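3-alpha-hydroxysteroid dehydrogenase (Pseudomonas sp., PDB 2DKN) catalyses the reversible, NAD(H)-dependent oxidation of the 3-alpha-hydroxyl group of steroids, as a Rossmann-fold member of the short-chain dehydrogenase family. Local coordinates at residues E144-Q148 with T149-Y153; T161-A164 with R165-V168; A185-T188 with P189-A193. All coordinates share one frame; numbering follows the deposited sequence.

Contact 1: residues E144-Q148 with T149-Y153; sequences EQQGQ and THLAY. With NAI (1,4-dihydronicotinamide adenine dinucleotide), chain C.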
loop_
_atom_site.group_PDB
_atom_site.type_symbol
_atom_site.label_atom_id
_atom_site.label_comp_id
_atom_site.label_asym_id
_atom_site.label_seq_id
_atom_site.Cartn_x
_atom_site.Cartn_y
_atom_site.Cartn_z
ATOM N N GLU A 144 28.597 -2.672 9.948
ATOM C CA GLU A 144 29.408 -2.424 11.146
ATOM C C GLU A 144 30.226 -1.138 11.009
ATOM O O GLU A 144 30.252 -0.326 11.923
ATOM C CB GLU A 144 30.325 -3.609 11.438
ATOM C CG GLU A 144 29.629 -4.795 12.074
ATOM C CD GLU A 144 28.939 -4.435 13.379
ATOM O OE1 GLU A 144 29.560 -3.782 14.244
ATOM O OE2 GLU A 144 27.765 -4.789 13.544
ATOM N N GLN A 145 30.861 -0.949 9.857
ATOM C CA GLN A 145 31.640 0.268 9.578
ATOM C C GLN A 145 30.782 1.535 9.522
ATOM O O GLN A 145 31.251 2.630 9.862
ATOM C CB GLN A 145 32.364 0.143 8.248
ATOM C CG GLN A 145 33.445 -0.914 8.194
ATOM C CD GLN A 145 34.013 -1.053 6.793
ATOM O OE1 GLN A 145 34.874 -1.897 6.536
ATOM N NE2 GLN A 145 33.532 -0.219 5.876
ATOM N N GLN A 146 29.541 1.400 9.070
ATOM C CA GLN A 146 28.646 2.555 8.988
ATOM C C GLN A 146 28.354 3.055 10.401
ATOM O O GLN A 146 28.208 4.267 10.623
ATOM C CB GLN A 146 27.365 2.212 8.229
ATOM C CG GLN A 146 26.412 3.382 7.990
ATOM C CD GLN A 146 26.878 4.352 6.920
ATOM O OE1 GLN A 146 27.031 3.991 5.750
ATOM N NE2 GLN A 146 27.070 5.606 7.313
ATOM N N GLY A 147 28.355 2.113 11.350
ATOM C CA GLY A 147 28.322 2.456 12.774
ATOM C C GLY A 147 27.074 2.705 13.612
ATOM O O GLY A 147 27.166 2.914 14.829
ATOM N N GLN A 148 25.903 2.711 12.988
ATOM C CA GLN A 148 24.700 3.048 13.737
ATOM C C GLN A 148 23.549 2.145 13.363
ATOM O O GLN A 148 23.237 2.003 12.189
ATOM C CB GLN A 148 24.317 4.498 13.495
ATOM C CG GLN A 148 25.340 5.484 14.045
ATOM C CD GLN A 148 24.940 6.905 13.792
ATOM O OE1 GLN A 148 25.614 7.640 13.064
ATOM N NE2 GLN A 148 23.818 7.308 14.374
ATOM N N THR A 149 22.904 1.554 14.359
ATOM C CA THR A 149 21.856 0.584 14.062
ATOM C C THR A 149 20.708 1.176 13.244
ATOM O O THR A 149 20.102 0.461 12.438
ATOM C CB THR A 149 21.287 -0.067 15.327
ATOM O OG1 THR A 149 20.857 0.963 16.214
ATOM C CG2 THR A 149 22.343 -0.940 16.017
ATOM N N HIS A 150 20.393 2.463 13.437
ATOM C CA HIS A 150 19.296 3.046 12.664
ATOM C C HIS A 150 19.576 3.068 11.162
ATOM O O HIS A 150 18.645 3.026 10.365
ATOM C CB HIS A 150 18.861 4.426 13.192
ATOM C CG HIS A 150 19.652 5.582 12.657
ATOM N ND1 HIS A 150 20.805 6.040 13.261
ATOM C CD2 HIS A 150 19.417 6.419 11.613
ATOM C CE1 HIS A 150 21.271 7.081 12.588
ATOM N NE2 HIS A 150 20.448 7.331 11.583
ATOM N N LEU A 151 20.850 3.172 10.795
ATOM C CA LEU A 151 21.249 3.181 9.394
ATOM C C LEU A 151 21.180 1.774 8.858
ATOM O O LEU A 151 20.779 1.571 7.718
ATOM C CB LEU A 151 22.654 3.732 9.200
ATOM C CG LEU A 151 22.705 5.228 9.538
ATOM C CD1 LEU A 151 24.145 5.749 9.581
ATOM C CD2 LEU A 151 21.871 6.011 8.569
ATOM N N ALA A 152 21.563 0.798 9.679
ATOM C CA ALA A 152 21.400 -0.598 9.279
ATOM C C ALA A 152 19.920 -0.961 9.163
ATOM O O ALA A 152 19.540 -1.762 8.303
ATOM C CB ALA A 152 22.096 -1.538 10.267
ATOM N N TYR A 153 19.099 -0.404 10.046
ATOM C CA TYR A 153 17.658 -0.627 9.972
ATOM C C TYR A 153 17.035 -0.063 8.682
ATOM O O TYR A 153 16.363 -0.784 7.924
ATOM C CB TYR A 153 16.969 -0.050 11.217
ATOM C CG TYR A 153 15.506 -0.390 11.284
ATOM C CD1 TYR A 153 15.117 -1.678 11.587
ATOM C CD2 TYR A 153 14.506 0.569 11.065
ATOM C CE1 TYR A 153 13.788 -2.040 11.657
ATOM C CE2 TYR A 153 13.131 0.197 11.139
ATOM C CZ TYR A 153 12.805 -1.114 11.421
ATOM O OH TYR A 153 11.483 -1.580 11.531
HETATM P PA NAI C . 8.369 -7.958 17.581
HETATM O O1A NAI C . 9.696 -7.873 18.214
HETATM O O2A NAI C . 7.182 -7.945 18.467
HETATM O O5B NAI C . 8.288 -9.280 16.680
HETATM C C5B NAI C . 9.351 -9.657 15.854
HETATM C C4B NAI C . 9.514 -11.165 15.987
HETATM O O4B NAI C . 10.597 -11.492 15.136
HETATM C C3B NAI C . 9.872 -11.606 17.405
HETATM O O3B NAI C . 9.087 -12.708 17.817
HETATM C C2B NAI C . 11.312 -12.052 17.228
HETATM O O2B NAI C . 11.720 -13.069 18.118
HETATM C C1B NAI C . 11.361 -12.479 15.758
HETATM N N9A NAI C . 12.782 -12.469 15.383
HETATM C C8A NAI C . 13.678 -11.425 15.497
HETATM N N7A NAI C . 14.896 -11.890 15.121
HETATM C C5A NAI C . 14.789 -13.212 14.797
HETATM C C6A NAI C . 15.703 -14.184 14.371
HETATM N N6A NAI C . 17.035 -13.969 14.343
HETATM N N1A NAI C . 15.243 -15.462 14.121
HETATM C C2A NAI C . 13.916 -15.791 14.292
HETATM N N3A NAI C . 13.012 -14.842 14.714
HETATM C C4A NAI C . 13.454 -13.576 14.972
HETATM O O3 NAI C . 8.358 -6.756 16.519
HETATM P PN NAI C . 7.214 -6.373 15.451
HETATM O O1N NAI C . 6.112 -7.349 15.425
HETATM O O2N NAI C . 6.882 -4.959 15.704
HETATM O O5D NAI C . 8.074 -6.468 14.100
HETATM C C5D NAI C . 7.661 -7.294 13.020
HETATM C C4D NAI C . 8.257 -6.683 11.758
HETATM O O4D NAI C . 7.673 -5.397 11.579
HETATM C C3D NAI C . 9.765 -6.461 11.842
HETATM O O3D NAI C . 10.318 -6.782 10.571
HETATM C C2D NAI C . 9.883 -4.950 12.029
HETATM O O2D NAI C . 11.068 -4.457 11.467
HETATM C C1D NAI C . 8.671 -4.453 11.254
HETATM N N1N NAI C . 8.249 -3.079 11.640
HETATM C C2N NAI C . 7.849 -2.824 12.921
HETATM C C3N NAI C . 7.450 -1.545 13.273
HETATM C C7N NAI C . 6.950 -1.271 14.670
HETATM O O7N NAI C . 6.716 0.060 14.972
HETATM N N7N NAI C . 6.736 -2.264 15.555
HETATM C C4N NAI C . 7.447 -0.513 12.315
HETATM C C5N NAI C . 7.826 -0.806 10.988
HETATM C C6N NAI C . 8.227 -2.097 10.676
#
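Leu151 reaches back from the first turn of helix 149-166 to Gln146, at the end of helix 136-146. Its CB lies 3.5 Å from Gln148 O. Its CG, beside the backbone N with chi1 -67°, sits over one face of the His150 ring, toward the rim. Its CD1 ends 3.6 Å from Gln146 CG. The amide of Gln146 bends round the same methyl, with NE2 3.7 Å from Leu151 CD1, and the two side chains cross at about a right angle. Gly147, with positive phi, turns the chain between the helices.

Gln148 is the N-cap residue. Its carbonyl O accepts from two amides. Ala152 N, 3.2 Å from Gln148 O, lies in the carbonyl plane. Leu151 N, 3.0 Å from Gln148 O, comes from well above that plane. Tyr200 OH bonds to His150 ND1, and Thr149 OG1 to Val74 O. One turn on, Tyr153 OH makes a 2.9 Å hydrogen bond to O2D of the nicotinamide ribose of NADH. Tyr153 and Lys157 fit the Tyr-x-x-x-Lys pattern of the family. The chemistry is thus divided: backbone bonds start the helix, an apolar methyl joins it to its neighbour, and a phenol bonds to the coenzyme.

Contact 2: residues T161-A164 with R165-V168; sequences TCLA and RRNV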
loop_
_atom_site.group_PDB
_atom_site.type_symbol
_atom_site.label_atom_id
_atom_site.label_comp_id
_atom_site.label_asym_id
_atom_site.label_seq_id
_atom_site.Cartn_x
_atom_site.Cartn_y
_atom_site.Cartn_z
ATOM N N THR A 161 12.991 -4.179 0.466
ATOM C CA THR A 161 11.861 -3.664 -0.344
ATOM C C THR A 161 12.206 -3.649 -1.831
ATOM O O THR A 161 11.413 -4.115 -2.668
ATOM C CB THR A 161 11.362 -2.281 0.197
ATOM O OG1 THR A 161 11.019 -2.427 1.584
ATOM C CG2 THR A 161 10.117 -1.799 -0.555
ATOM N N CYS A 162 13.406 -3.152 -2.150
ATOM C CA CYS A 162 13.957 -3.201 -3.514
ATOM C C CYS A 162 14.047 -4.608 -4.068
ATOM O O CYS A 162 13.788 -4.844 -5.251
ATOM C CB CYS A 162 15.354 -2.578 -3.558
ATOM S SG CYS A 162 15.335 -0.763 -3.547
ATOM N N LEU A 163 14.470 -5.529 -3.217
ATOM C CA LEU A 163 14.582 -6.942 -3.570
ATOM C C LEU A 163 13.245 -7.486 -4.081
ATOM O O LEU A 163 13.189 -8.108 -5.153
ATOM C CB LEU A 163 15.094 -7.751 -2.361
ATOM C CG LEU A 163 15.124 -9.278 -2.555
ATOM C CD1 LEU A 163 16.123 -9.623 -3.636
ATOM C CD2 LEU A 163 15.409 -10.034 -1.241
ATOM N N ALA A 164 12.168 -7.232 -3.335
ATOM C CA ALA A 164 10.834 -7.680 -3.728
ATOM C C ALA A 164 10.468 -7.145 -5.122
ATOM O O ALA A 164 9.974 -7.877 -5.983
ATOM C CB ALA A 164 9.802 -7.232 -2.702
ATOM N N ARG A 165 10.745 -5.872 -5.339
ATOM C CA ARG A 165 10.400 -5.226 -6.606
ATOM C C ARG A 165 11.312 -5.683 -7.744
ATOM O O ARG A 165 10.854 -5.897 -8.868
ATOM C CB ARG A 165 10.430 -3.725 -6.432
ATOM C CG ARG A 165 9.268 -3.232 -5.551
ATOM C CD ARG A 165 9.464 -1.776 -5.133
ATOM N NE ARG A 165 9.216 -0.824 -6.214
ATOM C CZ ARG A 165 8.010 -0.533 -6.711
ATOM N NH1 ARG A 165 6.929 -1.171 -6.278
ATOM N NH2 ARG A 165 7.889 0.359 -7.691
ATOM N N ARG A 166 12.595 -5.854 -7.438
ATOM C CA ARG A 166 13.556 -6.263 -8.467
ATOM C C ARG A 166 13.226 -7.636 -9.031
ATOM O O ARG A 166 13.413 -7.889 -10.236
ATOM C CB ARG A 166 14.981 -6.254 -7.920
ATOM C CG ARG A 166 16.034 -6.467 -8.997
ATOM C CD ARG A 166 17.397 -6.737 -8.361
ATOM N NE ARG A 166 17.440 -8.056 -7.737
ATOM C CZ ARG A 166 18.416 -8.454 -6.920
ATOM N NH1 ARG A 166 19.411 -7.624 -6.604
ATOM N NH2 ARG A 166 18.389 -9.667 -6.398
ATOM N N ASN A 167 12.733 -8.519 -8.170
ATOM C CA ASN A 167 12.483 -9.932 -8.541
ATOM C C ASN A 167 11.026 -10.197 -8.980
ATOM O O ASN A 167 10.560 -11.339 -9.006
ATOM C CB ASN A 167 12.828 -10.830 -7.346
ATOM C CG ASN A 167 14.344 -10.887 -7.047
ATOM O OD1 ASN A 167 14.746 -11.484 -6.039
ATOM N ND2 ASN A 167 15.179 -10.293 -7.912
ATOM N N VAL A 168 10.317 -9.127 -9.320
ATOM C CA VAL A 168 8.905 -9.181 -9.682
ATOM C C VAL A 168 8.615 -10.175 -10.807
ATOM O O VAL A 168 7.644 -10.930 -10.781
ATOM C CB VAL A 168 8.388 -7.724 -10.025
ATOM C CG1 VAL A 168 8.966 -7.215 -11.318
ATOM C CG2 VAL A 168 6.843 -7.686 -10.088
#
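The last turns of helix 149-166, a long helix packed against the parallel sheet, bring Leu163 against Arg166 and Asn167. With CG anti to the backbone N (chi1 174°), the Leu163 side chain stands out from the helix, and its CD1 branch turns toward the following residues. CD1 then lies 3.6 Å from Arg166 NH2, oblique to the guanidinium, and 4.0 Å from Asn167 CG. Arg166 is anchored beyond this turn by Leu132 O, which accepts from NH1.

The backbone is regular up to this point. Arg165 N bonds to Thr161 O at 3.3 Å. Arg166 N bonds to Cys162 O at 2.7 Å, nearly along the C=O axis. Asn167 N bonds to Leu163 O at 3.1 Å, and there the helical angles stop. Helix 168-173 follows at once, with Asn167 as its N-cap residue.

Around the helix the faces differ. Ala164 packs on Leu178 and Val180 of strand 177-183, while Leu163 meets Tyr87 and Ser91 of helix 79-102. Arg165 NH2 forms a salt bridge with Asp247 of the second subunit, and its NE bonds to O of Ala252 of the second subunit. This is a helix of a Rossmann fold, lying between sheet and neighbouring helix, that also supplies a charged residue to the dimer interface.

Contact 3: residues A185-T188 with P189-A193; sequences AVET and PLLQA. With NAI (1,4-dihydronicotinamide adenine dinucleotide), chain C.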
loop_
_atom_site.group_PDB
_atom_site.type_symbol
_atom_site.label_atom_id
_atom_site.label_comp_id
_atom_site.label_asym_id
_atom_site.label_seq_id
_atom_site.Cartn_x
_atom_site.Cartn_y
_atom_site.Cartn_z
ATOM N N ALA A 185 4.719 3.357 12.832
ATOM C CA ALA A 185 4.793 2.877 14.225
ATOM C C ALA A 185 3.700 1.878 14.588
ATOM O O ALA A 185 2.539 2.123 14.323
ATOM C CB ALA A 185 4.729 4.072 15.167
ATOM N N VAL A 186 4.072 0.754 15.199
ATOM C CA VAL A 186 3.083 -0.207 15.641
ATOM C C VAL A 186 3.372 -0.800 17.037
ATOM O O VAL A 186 4.537 -0.909 17.377
ATOM C CB VAL A 186 3.193 -1.511 14.748
ATOM C CG1 VAL A 186 2.040 -2.487 15.028
ATOM C CG2 VAL A 186 3.304 -1.208 13.239
ATOM N N GLU A 187 2.379 -1.067 17.905
ATOM C CA GLU A 187 2.421 -0.790 19.363
ATOM C C GLU A 187 2.668 -2.315 19.414
ATOM O O GLU A 187 1.770 -3.105 19.714
ATOM C CB GLU A 187 1.035 -0.470 19.900
ATOM C CG GLU A 187 0.645 0.972 19.672
ATOM C CD GLU A 187 1.524 1.925 20.459
ATOM O OE1 GLU A 187 1.473 3.150 20.189
ATOM O OE2 GLU A 187 2.274 1.450 21.345
ATOM N N THR A 188 3.892 -2.767 19.152
ATOM C CA THR A 188 4.599 -3.838 19.841
ATOM C C THR A 188 5.819 -3.690 20.754
ATOM O O THR A 188 6.274 -2.586 21.013
ATOM C CB THR A 188 5.141 -4.690 18.658
ATOM O OG1 THR A 188 6.308 -4.048 18.119
ATOM C CG2 THR A 188 4.092 -4.754 17.511
ATOM N N PRO A 189 6.337 -4.830 21.262
ATOM C CA PRO A 189 7.553 -4.756 22.078
ATOM C C PRO A 189 8.728 -4.094 21.364
ATOM O O PRO A 189 9.557 -3.452 22.014
ATOM C CB PRO A 189 7.839 -6.229 22.413
ATOM C CG PRO A 189 6.480 -6.835 22.448
ATOM C CD PRO A 189 5.810 -6.212 21.226
ATOM N N LEU A 190 8.784 -4.209 20.039
ATOM C CA LEU A 190 9.843 -3.565 19.278
ATOM C C LEU A 190 9.729 -2.036 19.395
ATOM O O LEU A 190 10.718 -1.344 19.656
ATOM C CB LEU A 190 9.790 -3.994 17.805
ATOM C CG LEU A 190 10.905 -3.525 16.849
ATOM C CD1 LEU A 190 11.042 -4.508 15.660
ATOM C CD2 LEU A 190 10.695 -2.078 16.323
ATOM N N LEU A 191 8.535 -1.494 19.160
ATOM C CA LEU A 191 8.356 -0.048 19.323
ATOM C C LEU A 191 8.612 0.395 20.762
ATOM O O LEU A 191 9.212 1.462 20.997
ATOM C CB LEU A 191 6.963 0.397 18.906
ATOM C CG LEU A 191 6.650 1.892 19.055
ATOM C CD1 LEU A 191 7.501 2.710 18.108
ATOM C CD2 LEU A 191 5.171 2.182 18.829
ATOM N N GLN A 192 8.120 -0.371 21.731
ATOM C CA GLN A 192 8.326 0.054 23.127
ATOM C C GLN A 192 9.825 0.148 23.471
ATOM O O GLN A 192 10.252 1.042 24.201
ATOM C CB GLN A 192 7.602 -0.857 24.133
ATOM C CG GLN A 192 6.129 -1.223 23.804
ATOM C CD GLN A 192 5.285 -0.088 23.220
ATOM O OE1 GLN A 192 4.498 -0.307 22.274
ATOM N NE2 GLN A 192 5.418 1.116 23.781
ATOM N N ALA A 193 10.609 -0.779 22.935
ATOM C CA ALA A 193 12.049 -0.797 23.151
ATOM C C ALA A 193 12.706 0.458 22.543
ATOM O O ALA A 193 13.571 1.087 23.165
ATOM C CB ALA A 193 12.644 -2.086 22.575
HETATM P PA NAI C . 8.369 -7.958 17.581
HETATM O O1A NAI C . 9.696 -7.873 18.214
HETATM O O2A NAI C . 7.182 -7.945 18.467
HETATM O O5B NAI C . 8.288 -9.280 16.680
HETATM C C5B NAI C . 9.351 -9.657 15.854
HETATM C C4B NAI C . 9.514 -11.165 15.987
HETATM O O4B NAI C . 10.597 -11.492 15.136
HETATM C C3B NAI C . 9.872 -11.606 17.405
HETATM O O3B NAI C . 9.087 -12.708 17.817
HETATM C C2B NAI C . 11.312 -12.052 17.228
HETATM O O2B NAI C . 11.720 -13.069 18.118
HETATM C C1B NAI C . 11.361 -12.479 15.758
HETATM N N9A NAI C . 12.782 -12.469 15.383
HETATM C C8A NAI C . 13.678 -11.425 15.497
HETATM N N7A NAI C . 14.896 -11.890 15.121
HETATM C C5A NAI C . 14.789 -13.212 14.797
HETATM C C6A NAI C . 15.703 -14.184 14.371
HETATM N N6A NAI C . 17.035 -13.969 14.343
HETATM N N1A NAI C . 15.243 -15.462 14.121
HETATM C C2A NAI C . 13.916 -15.791 14.292
HETATM N N3A NAI C . 13.012 -14.842 14.714
HETATM C C4A NAI C . 13.454 -13.576 14.972
HETATM O O3 NAI C . 8.358 -6.756 16.519
HETATM P PN NAI C . 7.214 -6.373 15.451
HETATM O O1N NAI C . 6.112 -7.349 15.425
HETATM O O2N NAI C . 6.882 -4.959 15.704
HETATM O O5D NAI C . 8.074 -6.468 14.100
HETATM C C5D NAI C . 7.661 -7.294 13.020
HETATM C C4D NAI C . 8.257 -6.683 11.758
HETATM O O4D NAI C . 7.673 -5.397 11.579
HETATM C C3D NAI C . 9.765 -6.461 11.842
HETATM O O3D NAI C . 10.318 -6.782 10.571
HETATM C C2D NAI C . 9.883 -4.950 12.029
HETATM O O2D NAI C . 11.068 -4.457 11.467
HETATM C C1D NAI C . 8.671 -4.453 11.254
HETATM N N1N NAI C . 8.249 -3.079 11.640
HETATM C C2N NAI C . 7.849 -2.824 12.921
HETATM C C3N NAI C . 7.450 -1.545 13.273
HETATM C C7N NAI C . 6.950 -1.271 14.670
HETATM O O7N NAI C . 6.716 0.060 14.972
HETATM N N7N NAI C . 6.736 -2.264 15.555
HETATM C C4N NAI C . 7.447 -0.513 12.315
HETATM C C5N NAI C . 7.826 -0.806 10.988
HETATM C C6N NAI C . 8.227 -2.097 10.676
#
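The carboxylate of Glu187 and the amide of Gln192 lie nearly coplanar, 19° apart, with Glu187 OE2 the carboxylate oxygen nearest that amide. Leu191 CD2 sits over one face of the carboxylate, 4.0 Å from Glu187 CD. Lys195 forms a long, weak ion pair with it. At the nicotinamide carboxamide, Val186 lies on one face, its CB 3.8 Å from NAI C7N, and Leu190 CD2 lies on the other, 4.2 Å from C7N. Val186 N gives a 2.7 Å bond to NAI O7N, and Val186 O accepts from N7N.

Thr188 caps helix 189-196. With chi1 79°, its OG1 stands between N and carbonyl carbon, where it donates to NAI O2N at 2.6 Å and accepts a weak bond from Leu190 N. Thr188 O takes Gln192 N at 3.0 Å, and Gln192 CG packs against that same carbonyl, 3.1 Å from Thr188 O. With an alanine in place of Gln192, the Thr188 carbonyl would probably lose the CG packed against it, and the Glu187 carboxylate would be freer to turn. A threonine that caps a helix and binds the coenzyme pyrophosphate, at the end of a loop that pairs with the carboxamide, is characteristic of the NAD(H) site of short-chain dehydrogenases.

How the contacts relate
The coenzyme links contact 1 and contact 3. Tyr153 reaches the nicotinamide ribose, while 185-188 and 189-193 hold the carboxamide and a phosphate, with Lys157, Ser11, Ile13 and Asp32 adding further bonds to NADH. The two contacts have centres about 20 Å apart and nearest atoms about 5 Å apart, without touching. Contact 2 shares helix 149-166 with contact 1, about 22 Å away between centres. With Tyr153 near its start and Arg165 near its end, the helix runs from the coenzyme site to the dimer interface. The side chain of Thr161 is about 10 Å from the bound NAI. Contacts 2 and 3 lie on opposite sides of the chain's centre, about 26 Å apart between centres.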